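Local coordinates for protein RMD9, mitochondrial (Saccharomyces cerevisiae S288C, PDB 7A9X) that binds a dodecameric sequence element in the 3'-UTRs of yeast mitochondrial mRNAs and takes part in their processing or stability, at residues 473-485 with 551-564. Sequence-based numbering, arbitrary orientation.
Sequences QQYIANADLSALR and YTPYFRATKQVYRY. With nucleotides of chain B.
Ile476 and Phe555 face each other in a single beta bridge, Ile476 N donating to Tyr554 O (2.9 Å) and Ile476 O accepting from Arg556 N (3.0 Å), while helices 478-485 and 559-563 beyond it run at 31° to one another. Ile476 sets CD1 against the CB atoms of Tyr551 and Tyr554. Leu481 wedges between two rings: CD1 sits over the face of Phe555, whose other face lies on Thr552 CA, and CB presses on the centre of the Tyr564 ring, 3.6 Å from its centroid. Leu548 of helix 540-551 also packs on Leu481 and Phe555. The contact lies just past the last predicted pentatricopeptide repeat, in an all-helical C-terminal part that holds the RNA through both helices. From one, Ser482 and Arg485 reach OP1 of U13 of chain B; from the other, Arg563 NH1 bonds OP2 of U14 of chain B at 2.8 Å. The Arg563 guanidinium is sandwiched, with the Asn478 amide stacked on one face, their planes 6° apart, and C5 of the U14 base over the opposite face. Its NE gives a weak bond to Tyr564 OH, a hydroxyl modelled 2.5 Å from both Asn478 O and Ser482 OG, short enough for the exact distances to be doubtful. Replacing Tyr564 with a phenylalanine would probably keep the packing on Leu481 but leave Arg563 NE without this acceptor and Ser482 OG less firmly positioned beside the phosphate. At the other end, Arg556 turns back at chi2 (83°), bringing CD to the edge of the Tyr475 ring, and NH2 makes a weak hydrogen bond to Tyr475 O.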
loop_
_atom_site.group_PDB
_atom_site.type_symbol
_atom_site.label_atom_id
_atom_site.label_comp_id
_atom_site.label_asym_id
_atom_site.label_seq_id
_atom_site.Cartn_x
_atom_site.Cartn_y
_atom_site.Cartn_z
ATOM N N GLN A 473 21.715 6.818 8.661
ATOM C CA GLN A 473 21.418 5.393 8.589
ATOM C C GLN A 473 22.429 4.600 9.408
ATOM O O GLN A 473 23.630 4.888 9.397
ATOM C CB GLN A 473 21.421 4.915 7.137
ATOM C CG GLN A 473 20.055 4.958 6.462
ATOM C CD GLN A 473 19.116 3.870 6.960
ATOM O OE1 GLN A 473 18.634 3.916 8.092
ATOM N NE2 GLN A 473 18.852 2.883 6.110
ATOM N N GLN A 474 21.931 3.591 10.122
ATOM C CA GLN A 474 22.781 2.823 11.024
ATOM C C GLN A 474 23.767 1.957 10.249
ATOM O O GLN A 474 24.986 2.120 10.374
ATOM C CB GLN A 474 21.914 1.964 11.943
ATOM C CG GLN A 474 20.686 2.681 12.466
ATOM C CD GLN A 474 19.629 1.723 12.970
ATOM O OE1 GLN A 474 18.441 1.889 12.692
ATOM N NE2 GLN A 474 20.057 0.710 13.715
ATOM N N TYR A 475 23.256 1.029 9.443
ATOM C CA TYR A 475 24.096 0.064 8.748
ATOM C C TYR A 475 23.603 -0.066 7.309
ATOM O O TYR A 475 22.742 0.692 6.853
ATOM C CB TYR A 475 24.096 -1.274 9.500
ATOM C CG TYR A 475 24.288 -1.125 10.996
ATOM C CD1 TYR A 475 25.536 -0.828 11.534
ATOM C CD2 TYR A 475 23.218 -1.272 11.870
ATOM C CE1 TYR A 475 25.711 -0.685 12.903
ATOM C CE2 TYR A 475 23.383 -1.131 13.239
ATOM C CZ TYR A 475 24.631 -0.838 13.750
ATOM O OH TYR A 475 24.800 -0.697 15.110
ATOM N N ILE A 476 24.159 -1.034 6.589
ATOM C CA ILE A 476 23.834 -1.249 5.184
ATOM C C ILE A 476 22.686 -2.244 5.095
ATOM O O ILE A 476 22.798 -3.382 5.564
ATOM C CB ILE A 476 25.058 -1.748 4.403
ATOM C CG1 ILE A 476 26.137 -0.663 4.352
ATOM C CG2 ILE A 476 24.657 -2.185 3.005
ATOM C CD1 ILE A 476 27.348 -1.048 3.531
ATOM N N ALA A 477 21.583 -1.822 4.484
ATOM C CA ALA A 477 20.398 -2.654 4.380
ATOM C C ALA A 477 20.470 -3.543 3.141
ATOM O O ALA A 477 21.374 -3.431 2.309
ATOM C CB ALA A 477 19.141 -1.787 4.360
ATOM N N ASN A 478 19.489 -4.442 3.020
ATOM C CA ASN A 478 19.434 -5.337 1.870
ATOM C C ASN A 478 19.237 -4.566 0.570
ATOM O O ASN A 478 19.844 -4.901 -0.454
ATOM C CB ASN A 478 18.317 -6.363 2.051
ATOM C CG ASN A 478 18.703 -7.485 2.993
ATOM O OD1 ASN A 478 19.885 -7.726 3.246
ATOM N ND2 ASN A 478 17.704 -8.191 3.509
ATOM N N ALA A 479 18.396 -3.528 0.589
ATOM C CA ALA A 479 18.136 -2.770 -0.630
ATOM C C ALA A 479 19.395 -2.091 -1.149
ATOM O O ALA A 479 19.538 -1.886 -2.360
ATOM C CB ALA A 479 17.032 -1.739 -0.391
ATOM N N ASP A 480 20.322 -1.739 -0.254
ATOM C CA ASP A 480 21.585 -1.159 -0.700
ATOM C C ASP A 480 22.437 -2.191 -1.428
ATOM O O ASP A 480 22.993 -1.905 -2.494
ATOM C CB ASP A 480 22.344 -0.577 0.494
ATOM C CG ASP A 480 21.618 0.586 1.136
ATOM O OD1 ASP A 480 21.154 1.476 0.393
ATOM O OD2 ASP A 480 21.495 0.605 2.378
ATOM N N LEU A 481 22.541 -3.401 -0.873
ATOM C CA LEU A 481 23.332 -4.442 -1.518
ATOM C C LEU A 481 22.637 -4.990 -2.757
ATOM O O LEU A 481 23.308 -5.381 -3.719
ATOM C CB LEU A 481 23.625 -5.570 -0.526
ATOM C CG LEU A 481 24.427 -5.189 0.721
ATOM C CD1 LEU A 481 24.605 -6.393 1.630
ATOM C CD2 LEU A 481 25.777 -4.597 0.339
ATOM N N SER A 482 21.302 -5.035 -2.752
ATOM C CA SER A 482 20.574 -5.484 -3.932
ATOM C C SER A 482 20.834 -4.576 -5.127
ATOM O O SER A 482 20.877 -5.050 -6.268
ATOM C CB SER A 482 19.076 -5.551 -3.632
ATOM O OG SER A 482 18.782 -6.552 -2.673
ATOM N N ALA A 483 21.015 -3.275 -4.885
ATOM C CA ALA A 483 21.319 -2.355 -5.975
ATOM C C ALA A 483 22.708 -2.613 -6.546
ATOM O O ALA A 483 22.905 -2.549 -7.764
ATOM C CB ALA A 483 21.198 -0.911 -5.492
ATOM N N LEU A 484 23.685 -2.902 -5.683
ATOM C CA LEU A 484 25.020 -3.232 -6.172
ATOM C C LEU A 484 25.017 -4.570 -6.902
ATOM O O LEU A 484 25.705 -4.735 -7.915
ATOM C CB LEU A 484 26.013 -3.253 -5.009
ATOM C CG LEU A 484 27.503 -3.381 -5.337
ATOM C CD1 LEU A 484 28.019 -2.140 -6.054
ATOM C CD2 LEU A 484 28.298 -3.642 -4.066
ATOM N N ARG A 485 24.243 -5.536 -6.402
ATOM C CA ARG A 485 24.122 -6.818 -7.087
ATOM C C ARG A 485 23.474 -6.657 -8.457
ATOM O O ARG A 485 23.934 -7.251 -9.440
ATOM C CB ARG A 485 23.330 -7.796 -6.220
ATOM C CG ARG A 485 22.870 -9.048 -6.940
ATOM C CD ARG A 485 21.358 -9.056 -7.073
ATOM N NE ARG A 485 20.708 -9.123 -5.768
ATOM C CZ ARG A 485 19.426 -8.842 -5.553
ATOM N NH1 ARG A 485 18.926 -8.937 -4.329
ATOM N NH2 ARG A 485 18.650 -8.459 -6.556
ATOM N N TYR A 551 32.985 -3.995 2.776
ATOM C CA TYR A 551 31.956 -3.313 3.551
ATOM C C TYR A 551 31.143 -4.255 4.434
ATOM O O TYR A 551 30.118 -3.839 4.983
ATOM C CB TYR A 551 31.027 -2.536 2.616
ATOM C CG TYR A 551 31.633 -1.255 2.087
ATOM C CD1 TYR A 551 32.531 -1.274 1.028
ATOM C CD2 TYR A 551 31.308 -0.027 2.650
ATOM C CE1 TYR A 551 33.089 -0.104 0.544
ATOM C CE2 TYR A 551 31.859 1.148 2.174
ATOM C CZ TYR A 551 32.749 1.104 1.122
ATOM O OH TYR A 551 33.298 2.273 0.646
ATOM N N THR A 552 31.582 -5.505 4.588
ATOM C CA THR A 552 30.889 -6.440 5.472
ATOM C C THR A 552 30.740 -5.943 6.910
ATOM O O THR A 552 29.643 -6.105 7.472
ATOM C CB THR A 552 31.602 -7.801 5.438
ATOM O OG1 THR A 552 31.424 -8.405 4.150
ATOM C CG2 THR A 552 31.050 -8.732 6.509
ATOM N N PRO A 553 31.752 -5.348 7.556
ATOM C CA PRO A 553 31.551 -4.888 8.943
ATOM C C PRO A 553 30.457 -3.843 9.098
ATOM O O PRO A 553 29.960 -3.653 10.215
ATOM C CB PRO A 553 32.925 -4.319 9.329
ATOM C CG PRO A 553 33.602 -4.034 8.030
ATOM C CD PRO A 553 33.142 -5.124 7.121
ATOM N N TYR A 554 30.061 -3.166 8.024
ATOM C CA TYR A 554 28.995 -2.176 8.078
ATOM C C TYR A 554 27.627 -2.763 7.751
ATOM O O TYR A 554 26.660 -2.006 7.614
ATOM C CB TYR A 554 29.310 -1.017 7.127
ATOM C CG TYR A 554 30.614 -0.317 7.435
ATOM C CD1 TYR A 554 30.679 0.674 8.407
ATOM C CD2 TYR A 554 31.781 -0.648 6.759
ATOM C CE1 TYR A 554 31.868 1.317 8.696
ATOM C CE2 TYR A 554 32.975 -0.010 7.041
ATOM C CZ TYR A 554 33.011 0.971 8.010
ATOM O OH TYR A 554 34.198 1.609 8.294
ATOM N N PHE A 555 27.525 -4.083 7.628
ATOM C CA PHE A 555 26.270 -4.716 7.249
ATOM C C PHE A 555 25.269 -4.668 8.397
ATOM O O PHE A 555 25.639 -4.612 9.573
ATOM C CB PHE A 555 26.505 -6.172 6.840
ATOM C CG PHE A 555 27.082 -6.341 5.461
ATOM C CD1 PHE A 555 27.322 -5.246 4.646
ATOM C CD2 PHE A 555 27.369 -7.607 4.972
ATOM C CE1 PHE A 555 27.850 -5.413 3.373
ATOM C CE2 PHE A 555 27.894 -7.779 3.702
ATOM C CZ PHE A 555 28.136 -6.681 2.901
ATOM N N ARG A 556 23.981 -4.691 8.045
ATOM C CA ARG A 556 22.947 -4.820 9.066
ATOM C C ARG A 556 23.099 -6.137 9.815
ATOM O O ARG A 556 22.881 -6.204 11.031
ATOM C CB ARG A 556 21.559 -4.723 8.432
ATOM C CG ARG A 556 20.532 -3.982 9.274
ATOM C CD ARG A 556 20.646 -2.479 9.072
ATOM N NE ARG A 556 19.597 -1.747 9.776
ATOM C CZ ARG A 556 19.396 -0.437 9.665
ATOM N NH1 ARG A 556 18.418 0.145 10.344
ATOM N NH2 ARG A 556 20.171 0.289 8.870
ATOM N N ALA A 557 23.488 -7.192 9.103
ATOM C CA ALA A 557 23.736 -8.503 9.681
ATOM C C ALA A 557 24.728 -9.238 8.793
ATOM O O ALA A 557 24.724 -9.072 7.571
ATOM C CB ALA A 557 22.443 -9.313 9.822
ATOM N N THR A 558 25.582 -10.052 9.416
ATOM C CA THR A 558 26.570 -10.786 8.633
ATOM C C THR A 558 25.947 -11.914 7.820
ATOM O O THR A 558 26.625 -12.473 6.949
ATOM C CB THR A 558 27.673 -11.342 9.539
ATOM O OG1 THR A 558 27.184 -12.477 10.263
ATOM C CG2 THR A 558 28.140 -10.275 10.523
ATOM N N LYS A 559 24.683 -12.260 8.079
ATOM C CA LYS A 559 23.970 -13.210 7.236
ATOM C C LYS A 559 23.689 -12.648 5.851
ATOM O O LYS A 559 23.338 -13.413 4.945
ATOM C CB LYS A 559 22.660 -13.630 7.909
ATOM C CG LYS A 559 22.084 -14.945 7.397
ATOM C CD LYS A 559 20.831 -15.349 8.163
ATOM C CE LYS A 559 20.316 -16.701 7.695
ATOM N NZ LYS A 559 19.098 -17.121 8.440
ATOM N N GLN A 560 23.832 -11.334 5.665
ATOM C CA GLN A 560 23.737 -10.759 4.330
ATOM C C GLN A 560 24.870 -11.234 3.431
ATOM O O GLN A 560 24.727 -11.199 2.204
ATOM C CB GLN A 560 23.737 -9.231 4.412
ATOM C CG GLN A 560 22.542 -8.647 5.149
ATOM C CD GLN A 560 22.624 -7.140 5.289
ATOM O OE1 GLN A 560 23.713 -6.564 5.294
ATOM N NE2 GLN A 560 21.471 -6.491 5.396
ATOM N N VAL A 561 25.985 -11.681 4.015
ATOM C CA VAL A 561 27.083 -12.218 3.216
ATOM C C VAL A 561 26.636 -13.480 2.488
ATOM O O VAL A 561 26.867 -13.638 1.286
ATOM C CB VAL A 561 28.318 -12.478 4.097
ATOM C CG1 VAL A 561 29.408 -13.160 3.290
ATOM C CG2 VAL A 561 28.827 -11.174 4.698
ATOM N N TYR A 562 25.979 -14.396 3.206
ATOM C CA TYR A 562 25.458 -15.597 2.559
ATOM C C TYR A 562 24.358 -15.247 1.564
ATOM O O TYR A 562 24.256 -15.861 0.495
ATOM C CB TYR A 562 24.937 -16.580 3.610
ATOM C CG TYR A 562 24.311 -17.834 3.034
ATOM C CD1 TYR A 562 22.955 -17.883 2.730
ATOM C CD2 TYR A 562 25.074 -18.971 2.802
ATOM C CE1 TYR A 562 22.378 -19.023 2.203
ATOM C CE2 TYR A 562 24.505 -20.121 2.279
ATOM C CZ TYR A 562 23.158 -20.139 1.980
ATOM O OH TYR A 562 22.589 -21.277 1.458
ATOM N N ARG A 563 23.524 -14.262 1.903
ATOM C CA ARG A 563 22.402 -13.893 1.048
ATOM C C ARG A 563 22.883 -13.376 -0.304
ATOM O O ARG A 563 22.336 -13.736 -1.353
ATOM C CB ARG A 563 21.541 -12.845 1.755
ATOM C CG ARG A 563 20.519 -12.149 0.871
ATOM C CD ARG A 563 19.817 -11.036 1.635
ATOM N NE ARG A 563 18.928 -10.261 0.773
ATOM C CZ ARG A 563 17.611 -10.431 0.711
ATOM N NH1 ARG A 563 16.882 -9.681 -0.105
ATOM N NH2 ARG A 563 17.020 -11.349 1.465
ATOM N N TYR A 564 23.912 -12.528 -0.298
ATOM C CA TYR A 564 24.407 -11.893 -1.511
ATOM C C TYR A 564 25.639 -12.589 -2.076
ATOM O O TYR A 564 26.426 -11.969 -2.798
ATOM C CB TYR A 564 24.693 -10.417 -1.243
ATOM C CG TYR A 564 23.433 -9.602 -1.075
ATOM C CD1 TYR A 564 22.706 -9.178 -2.182
ATOM C CD2 TYR A 564 22.962 -9.266 0.189
ATOM C CE1 TYR A 564 21.550 -8.437 -2.034
ATOM C CE2 TYR A 564 21.810 -8.524 0.347
ATOM C CZ TYR A 564 21.106 -8.113 -0.767
ATOM O OH TYR A 564 19.955 -7.374 -0.619
ATOM P P U B 14 13.410 -12.028 -0.091
ATOM O OP1 U B 14 12.284 -12.078 0.873
ATOM O OP2 U B 14 14.278 -10.825 -0.132
ATOM O "O5'" U B 14 14.332 -13.305 0.159
ATOM C "C5'" U B 14 13.782 -14.620 0.147
ATOM C "C4'" U B 14 14.847 -15.685 0.259
ATOM O "O4'" U B 14 15.813 -15.510 -0.815
ATOM C "C3'" U B 14 15.648 -15.686 1.561
ATOM O "O3'" U B 14 15.974 -17.029 1.921
ATOM C "C2'" U B 14 16.920 -14.936 1.174
ATOM O "O2'" U B 14 18.048 -15.237 1.969
ATOM C "C1'" U B 14 17.113 -15.380 -0.272
ATOM N N1 U B 14 17.858 -14.411 -1.090
ATOM C C2 U B 14 19.138 -14.741 -1.485
ATOM O O2 U B 14 19.666 -15.798 -1.192
ATOM N N3 U B 14 19.776 -13.785 -2.238
ATOM C C4 U B 14 19.272 -12.561 -2.624
ATOM O O4 U B 14 19.967 -11.803 -3.302
ATOM C C5 U B 14 17.940 -12.295 -2.173
ATOM C C6 U B 14 17.296 -13.207 -1.439
ATOM P P U B 13 15.742 -8.347 -3.485
ATOM O OP1 U B 13 17.104 -8.516 -2.919
ATOM O OP2 U B 13 15.584 -7.913 -4.897
ATOM O "O5'" U B 13 14.954 -9.719 -3.313
ATOM C "C5'" U B 13 13.553 -9.796 -3.530
ATOM C "C4'" U B 13 13.117 -11.222 -3.743
ATOM O "O4'" U B 13 13.649 -11.706 -5.003
ATOM C "C3'" U B 13 13.621 -12.218 -2.708
ATOM O "O3'" U B 13 12.795 -12.267 -1.557
ATOM C "C2'" U B 13 13.658 -13.530 -3.480
ATOM O "O2'" U B 13 12.364 -14.113 -3.539
ATOM C "C1'" U B 13 14.038 -13.056 -4.884
ATOM N N1 U B 13 15.493 -13.145 -5.151
ATOM C C2 U B 13 16.086 -14.391 -5.264
ATOM O O2 U B 13 15.481 -15.443 -5.138
ATOM N N3 U B 13 17.435 -14.363 -5.523
ATOM C C4 U B 13 18.236 -13.249 -5.689
ATOM O O4 U B 13 19.439 -13.391 -5.919
ATOM C C5 U B 13 17.548 -12.003 -5.568
ATOM C C6 U B 13 16.236 -11.997 -5.313
ATOM P P C B 12 14.381 -3.067 -6.113
ATOM O OP1 C B 12 15.226 -3.936 -6.967
ATOM O OP2 C B 12 12.946 -2.880 -6.438
ATOM O "O5'" C B 12 14.489 -3.608 -4.618
ATOM C "C5'" C B 12 15.737 -4.061 -4.106
ATOM C "C4'" C B 12 15.571 -5.014 -2.946
ATOM O "O4'" C B 12 15.253 -4.262 -1.742
ATOM C "C3'" C B 12 14.479 -6.074 -3.098
ATOM O "O3'" C B 12 14.936 -7.312 -2.554
ATOM C "C2'" C B 12 13.339 -5.528 -2.240
ATOM O "O2'" C B 12 12.476 -6.515 -1.717
ATOM C "C1'" C B 12 14.097 -4.801 -1.133
ATOM N N1 C B 12 13.347 -3.692 -0.520
ATOM C C2 C B 12 13.319 -3.591 0.874
ATOM O O2 C B 12 13.928 -4.433 1.551
ATOM N N3 C B 12 12.632 -2.579 1.453
ATOM C C4 C B 12 11.990 -1.690 0.697
ATOM N N4 C B 12 11.328 -0.711 1.320
ATOM C C5 C B 12 11.998 -1.769 -0.727
ATOM C C6 C B 12 12.682 -2.776 -1.289
#